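Local structure of 6-phospho-beta-glucosidase (Thermotoga maritima, 1UP7) at residues Leu334-Tyr339 / Val345-Gln350; Ile168-Glu173 / Val185-Tyr190. The protein hydrolyses cellobiose 6'-phosphate to glucose 6-phosphate and glucose, as a family 4 glycosidase that depends on NAD+ and a manganese ion. All coordinates share one frame; numbering follows the deposited sequence.

Contact 1: residues Leu334-Tyr339 / Val345-Gln350; sequences LEIPCY and VHTLSQ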
loop_
_atom_site.group_PDB
_atom_site.type_symbol
_atom_site.label_atom_id
_atom_site.label_comp_id
_atom_site.label_asym_id
_atom_site.label_seq_id
_atom_site.Cartn_x
_atom_site.Cartn_y
_atom_site.Cartn_z
ATOM N N LEU A 334 14.530 7.788 3.729
ATOM C CA LEU A 334 15.127 7.199 4.908
ATOM C C LEU A 334 16.637 7.120 4.726
ATOM O O LEU A 334 17.147 7.257 3.614
ATOM C CB LEU A 334 14.586 5.774 5.118
ATOM C CG LEU A 334 13.069 5.654 5.262
ATOM C CD1 LEU A 334 12.674 4.175 5.303
ATOM C CD2 LEU A 334 12.574 6.429 6.473
ATOM N N GLU A 335 17.338 6.878 5.827
ATOM C CA GLU A 335 18.763 6.550 5.785
ATOM C C GLU A 335 18.872 5.019 5.948
ATOM O O GLU A 335 18.535 4.486 6.997
ATOM C CB GLU A 335 19.493 7.345 6.886
ATOM C CG GLU A 335 21.003 7.169 6.936
ATOM C CD GLU A 335 21.659 8.117 7.943
ATOM O OE1 GLU A 335 21.809 7.755 9.133
ATOM O OE2 GLU A 335 22.014 9.247 7.525
ATOM N N ILE A 336 19.310 4.336 4.896
ATOM C CA ILE A 336 19.162 2.876 4.739
ATOM C C ILE A 336 20.293 2.338 3.849
ATOM O O ILE A 336 20.852 3.095 3.038
ATOM C CB ILE A 336 17.774 2.502 4.105
ATOM C CG1 ILE A 336 17.478 3.403 2.874
ATOM C CG2 ILE A 336 16.640 2.578 5.148
ATOM C CD1 ILE A 336 16.133 3.071 2.113
ATOM N N PRO A 337 20.629 1.054 3.988
ATOM C CA PRO A 337 21.659 0.432 3.165
ATOM C C PRO A 337 21.194 0.254 1.731
ATOM O O PRO A 337 20.082 -0.234 1.501
ATOM C CB PRO A 337 21.828 -0.946 3.811
ATOM C CG PRO A 337 21.213 -0.807 5.194
ATOM C CD PRO A 337 20.053 0.100 4.948
ATOM N N CYS A 338 22.038 0.646 0.775
ATOM C CA CYS A 338 21.723 0.555 -0.652
ATOM C C CYS A 338 22.847 -0.093 -1.442
ATOM O O CYS A 338 24.015 -0.012 -1.078
ATOM C CB CYS A 338 21.427 1.935 -1.259
ATOM S SG CYS A 338 20.062 2.767 -0.447
ATOM N N TYR A 339 22.450 -0.767 -2.512
ATOM C CA TYR A 339 23.372 -1.393 -3.430
ATOM C C TYR A 339 23.722 -0.311 -4.445
ATOM O O TYR A 339 22.866 0.208 -5.157
ATOM C CB TYR A 339 22.702 -2.578 -4.101
ATOM C CG TYR A 339 23.529 -3.273 -5.152
ATOM C CD1 TYR A 339 24.591 -4.102 -4.798
ATOM C CD2 TYR A 339 23.217 -3.145 -6.502
ATOM C CE1 TYR A 339 25.321 -4.764 -5.744
ATOM C CE2 TYR A 339 23.935 -3.825 -7.473
ATOM C CZ TYR A 339 24.994 -4.630 -7.089
ATOM O OH TYR A 339 25.726 -5.296 -8.047
ATOM N N VAL A 345 21.505 3.763 -7.350
ATOM C CA VAL A 345 21.391 3.470 -5.946
ATOM C C VAL A 345 20.177 2.565 -5.877
ATOM O O VAL A 345 19.100 2.980 -6.248
ATOM C CB VAL A 345 21.180 4.799 -5.134
ATOM C CG1 VAL A 345 20.713 4.550 -3.704
ATOM C CG2 VAL A 345 22.467 5.576 -5.081
ATOM N N HIS A 346 20.345 1.319 -5.455
ATOM C CA HIS A 346 19.190 0.457 -5.308
ATOM C C HIS A 346 18.998 0.113 -3.848
ATOM O O HIS A 346 19.893 -0.327 -3.146
ATOM C CB HIS A 346 19.309 -0.798 -6.151
ATOM C CG HIS A 346 19.528 -0.523 -7.602
ATOM N ND1 HIS A 346 18.489 -0.307 -8.485
ATOM C CD2 HIS A 346 20.667 -0.434 -8.331
ATOM C CE1 HIS A 346 18.983 -0.074 -9.689
ATOM N NE2 HIS A 346 20.300 -0.154 -9.622
ATOM N N THR A 347 17.803 0.327 -3.417
ATOM C CA THR A 347 17.337 -0.052 -2.121
ATOM C C THR A 347 17.233 -1.592 -1.949
ATOM O O THR A 347 16.863 -2.312 -2.878
ATOM C CB THR A 347 16.013 0.722 -1.992
ATOM O OG1 THR A 347 16.257 1.916 -1.217
ATOM C CG2 THR A 347 15.011 -0.013 -1.275
ATOM N N LEU A 348 17.609 -2.071 -0.769
ATOM C CA LEU A 348 17.610 -3.498 -0.408
ATOM C C LEU A 348 16.497 -3.809 0.571
ATOM O O LEU A 348 16.320 -3.114 1.552
ATOM C CB LEU A 348 18.924 -3.859 0.291
ATOM C CG LEU A 348 20.000 -4.663 -0.443
ATOM C CD1 LEU A 348 20.008 -4.323 -1.898
ATOM C CD2 LEU A 348 21.363 -4.381 0.141
ATOM N N SER A 349 15.761 -4.872 0.315
ATOM C CA SER A 349 14.818 -5.404 1.288
ATOM C C SER A 349 15.426 -5.621 2.700
ATOM O O SER A 349 16.487 -6.242 2.836
ATOM C CB SER A 349 14.285 -6.731 0.776
ATOM O OG SER A 349 13.055 -6.952 1.429
ATOM N N GLN A 350 14.753 -5.121 3.731
ATOM C CA GLN A 350 15.177 -5.361 5.111
ATOM C C GLN A 350 14.084 -5.937 6.027
ATOM O O GLN A 350 14.366 -6.244 7.201
ATOM C CB GLN A 350 15.728 -4.082 5.779
ATOM C CG GLN A 350 16.759 -3.303 4.994
ATOM C CD GLN A 350 17.505 -2.322 5.882
ATOM O OE1 GLN A 350 18.512 -2.683 6.483
ATOM N NE2 GLN A 350 17.007 -1.078 5.976
#

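Contact 2: residues Ile168-Glu173 / Val185-Tyr190; sequences INFIRE and VFLKYY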
loop_
_atom_site.group_PDB
_atom_site.type_symbol
_atom_site.label_atom_id
_atom_site.label_comp_id
_atom_site.label_asym_id
_atom_site.label_seq_id
_atom_site.Cartn_x
_atom_site.Cartn_y
_atom_site.Cartn_z
ATOM N N ILE A 168 28.839 5.282 8.758
ATOM C CA ILE A 168 30.240 4.871 8.589
ATOM C C ILE A 168 31.007 4.787 9.884
ATOM O O ILE A 168 31.868 3.923 10.053
ATOM C CB ILE A 168 31.028 5.727 7.553
ATOM C CG1 ILE A 168 32.318 4.976 7.152
ATOM C CG2 ILE A 168 31.313 7.203 8.063
ATOM C CD1 ILE A 168 32.768 5.313 5.761
ATOM N N ASN A 169 30.694 5.665 10.820
ATOM C CA ASN A 169 31.359 5.595 12.107
ATOM C C ASN A 169 30.983 4.328 12.836
ATOM O O ASN A 169 31.846 3.685 13.428
ATOM C CB ASN A 169 31.037 6.828 12.957
ATOM C CG ASN A 169 31.863 8.023 12.548
ATOM O OD1 ASN A 169 33.047 7.888 12.252
ATOM N ND2 ASN A 169 31.242 9.196 12.505
ATOM N N PHE A 170 29.702 3.954 12.774
ATOM C CA PHE A 170 29.292 2.721 13.401
ATOM C C PHE A 170 29.940 1.513 12.744
ATOM O O PHE A 170 30.436 0.596 13.435
ATOM C CB PHE A 170 27.770 2.513 13.461
ATOM C CG PHE A 170 27.412 1.259 14.230
ATOM C CD1 PHE A 170 27.403 1.268 15.628
ATOM C CD2 PHE A 170 27.209 0.037 13.559
ATOM C CE1 PHE A 170 27.121 0.102 16.355
ATOM C CE2 PHE A 170 26.927 -1.126 14.277
ATOM C CZ PHE A 170 26.872 -1.091 15.679
ATOM N N ILE A 171 29.924 1.494 11.409
ATOM C CA ILE A 171 30.529 0.391 10.640
ATOM C C ILE A 171 32.009 0.264 10.987
ATOM O O ILE A 171 32.529 -0.846 11.168
ATOM C CB ILE A 171 30.304 0.582 9.084
ATOM C CG1 ILE A 171 28.920 0.070 8.658
ATOM C CG2 ILE A 171 31.356 -0.142 8.265
ATOM C CD1 ILE A 171 28.373 0.692 7.386
ATOM N N ARG A 172 32.693 1.403 11.109
ATOM C CA ARG A 172 34.100 1.410 11.547
ATOM C C ARG A 172 34.292 0.823 12.936
ATOM O O ARG A 172 35.195 0.031 13.153
ATOM C CB ARG A 172 34.659 2.829 11.480
ATOM C CG ARG A 172 36.202 2.925 11.423
ATOM C CD ARG A 172 36.788 4.060 12.307
ATOM N NE ARG A 172 35.742 4.837 13.013
ATOM C CZ ARG A 172 35.401 4.673 14.300
ATOM N NH1 ARG A 172 36.024 3.759 15.056
ATOM N NH2 ARG A 172 34.434 5.423 14.830
ATOM N N GLU A 173 33.429 1.201 13.867
ATOM C CA GLU A 173 33.508 0.712 15.243
ATOM C C GLU A 173 33.377 -0.827 15.265
ATOM O O GLU A 173 34.152 -1.523 15.930
ATOM C CB GLU A 173 32.392 1.366 16.049
ATOM C CG GLU A 173 32.524 1.191 17.553
ATOM C CD GLU A 173 31.706 2.228 18.303
ATOM O OE1 GLU A 173 31.107 3.114 17.613
ATOM O OE2 GLU A 173 31.681 2.155 19.569
ATOM N N VAL A 185 31.045 -5.721 7.175
ATOM C CA VAL A 185 29.989 -5.378 8.108
ATOM C C VAL A 185 28.711 -5.065 7.362
ATOM O O VAL A 185 28.680 -4.178 6.530
ATOM C CB VAL A 185 30.329 -4.132 8.964
ATOM C CG1 VAL A 185 29.195 -3.907 9.971
ATOM C CG2 VAL A 185 31.698 -4.298 9.660
ATOM N N PHE A 186 27.638 -5.764 7.703
ATOM C CA PHE A 186 26.361 -5.539 7.040
ATOM C C PHE A 186 25.270 -5.385 8.108
ATOM O O PHE A 186 25.194 -6.157 9.051
ATOM C CB PHE A 186 26.130 -6.711 6.055
ATOM C CG PHE A 186 24.853 -6.619 5.269
ATOM C CD1 PHE A 186 23.668 -7.146 5.782
ATOM C CD2 PHE A 186 24.842 -6.035 4.004
ATOM C CE1 PHE A 186 22.467 -7.060 5.056
ATOM C CE2 PHE A 186 23.648 -5.943 3.272
ATOM C CZ PHE A 186 22.457 -6.469 3.800
ATOM N N LEU A 187 24.443 -4.370 7.951
ATOM C CA LEU A 187 23.504 -3.942 8.979
ATOM C C LEU A 187 22.046 -4.006 8.530
ATOM O O LEU A 187 21.733 -3.722 7.371
ATOM C CB LEU A 187 23.806 -2.483 9.344
ATOM C CG LEU A 187 24.881 -2.091 10.377
ATOM C CD1 LEU A 187 25.867 -3.161 10.778
ATOM C CD2 LEU A 187 25.592 -0.862 9.918
ATOM N N LYS A 188 21.149 -4.358 9.445
ATOM C CA LYS A 188 19.780 -3.897 9.296
ATOM C C LYS A 188 19.713 -2.542 9.994
ATOM O O LYS A 188 19.789 -2.442 11.223
ATOM C CB LYS A 188 18.732 -4.875 9.822
ATOM C CG LYS A 188 17.328 -4.350 9.558
ATOM C CD LYS A 188 16.272 -5.336 9.971
ATOM C CE LYS A 188 14.914 -4.656 10.053
ATOM N NZ LYS A 188 13.840 -5.714 10.079
ATOM N N TYR A 189 19.570 -1.510 9.169
ATOM C CA TYR A 189 19.742 -0.131 9.571
ATOM C C TYR A 189 18.655 0.702 8.914
ATOM O O TYR A 189 18.492 0.655 7.709
ATOM C CB TYR A 189 21.098 0.358 9.028
ATOM C CG TYR A 189 21.440 1.790 9.382
ATOM C CD1 TYR A 189 20.708 2.862 8.853
ATOM C CD2 TYR A 189 22.454 2.067 10.282
ATOM C CE1 TYR A 189 20.989 4.177 9.194
ATOM C CE2 TYR A 189 22.768 3.350 10.638
ATOM C CZ TYR A 189 22.030 4.409 10.105
ATOM O OH TYR A 189 22.369 5.692 10.488
ATOM N N TYR A 190 17.947 1.508 9.685
ATOM C CA TYR A 190 16.889 2.339 9.112
ATOM C C TYR A 190 16.541 3.471 10.051
ATOM O O TYR A 190 16.805 3.422 11.248
ATOM C CB TYR A 190 15.623 1.516 8.805
ATOM C CG TYR A 190 15.105 0.718 10.001
ATOM C CD1 TYR A 190 15.681 -0.504 10.368
ATOM C CD2 TYR A 190 14.049 1.193 10.756
ATOM C CE1 TYR A 190 15.189 -1.217 11.465
ATOM C CE2 TYR A 190 13.573 0.495 11.829
ATOM C CZ TYR A 190 14.141 -0.705 12.188
ATOM O OH TYR A 190 13.645 -1.368 13.280
#

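Contact 1: residues Leu334-Tyr339 / Val345-Gln350
At the edge of the Y339 ring, near its plane, lies CD2 of H346, 4.1 Å from Y339 CD2, and the imidazole has the carbonyl O of Y339 at its own edge. Y339 also packs on Y339 of the second subunit, while F186 of that subunit meets the H346 ring. The backbones of Y339 and H346 form a hydrogen-bonded antiparallel pair. Y339 N gives a 2.7 Å bond to H346 O, in the carbonyl plane, and H346 N returns one of 2.8 Å to Y339 O, nearly straight at the hydrogen (169°).

One step along, C338 and T347 make the non-hydrogen-bonded pair. With SG beside its backbone N (chi1 -58°), C338 turns the sulfur to within 3.8 Å of V345 CG1, and C338 CB touches the same methyl. I336 CD1 comes up to T347 OG1 at 3.5 Å.

Beyond the strand, the Q350 side chain returns to the proline: its amide lies against the P337 ring, NE2 3.4 Å from P337 CD, while NE2 bonds to Y189 O and S324 OG. With an alanine here, Y189 O would probably lose this donor and a gap would be likely beside the P337 ring.

Two backbone bonds join these segments of the hairpin. Past H346, segment 345-350 meets 334-339 mainly through side chains, while its backbone bonds to S324 and to the second subunit. Q350 joins packing on P337 to polar bonding with strand 185-190. H346 bonds through NE2 to R344 and through ND1 to S349 O of the second subunit, so the hairpin belongs to the subunit interface.

Contact 2: residues Ile168-Glu173 / Val185-Tyr190
I171 is the helix residue that meets both V185 and L187, and its side chain can be followed outward from CB. There it forks. CG2 runs beside V185 and reaches its CB at 4.2 Å, where the two side chains lie alongside, pointing opposite ways. The other branch, with CG1 beside the backbone N (chi1 -83°), turns to the leucine: I171 CG1 rests 3.7 Å from L187 CD2 and also touches V185 CG1. At the tip, I171 CD1 continues along the same leucine methyl, 4.1 Å from L187 CD2. The backbone takes part too, since the carbonyl O of I171 lies 3.9 Å from V185 CG2.

L187 CD2 is shared. The same methyl also meets the ring of F170, 4.1 Å from F170 CD2 and roughly at right angles to the isoleucine, while L187 CD1 approaches F170 CE2; the leucine comes at the ring obliquely. F170 reaches this spot with CG anti to its backbone N (chi1 -175°), and its ring also packs on I198 and V201 of the adjoining strand 195-203.

Helix 166-177 therefore lies on one side of the antiparallel sheet, its short segment running at 127° to strand 185-190. V185 and L187, two residues apart, point to the helix, whereas F186 between them turns away to meet H346 of the second subunit. I316 of strand 313-320 adds to the cluster by touching both I171 and L187. The side-chain contacts between these segments are all apolar, so the helix is fitted to the strand by the shapes of branched side chains and one phenyl ring rather than by directional bonds.

Overall arrangement
Contact 2 comes first along the chain and closes before contact 1 opens; their centres are about 13 Å apart, on the same side of the chain's centre. They meet at strand 185-190, where the Y189 hydroxyl probably bonds to E335 OE1 and K188 NZ meets Q350 O. Strand 313-320 bridges them as well: it pairs with strand 333-341 of the hairpin, and its I316 packs on the helix-strand cluster. Contact 2 thus joins helix 166-177, in the Rossmann-type family region, to the antiparallel sheet, and both segments 185-190 and 345-350 reach the second subunit. The side chain of the manganese ligand C164 is about 12 Å from that of I336 and about 10 Å from that of F170.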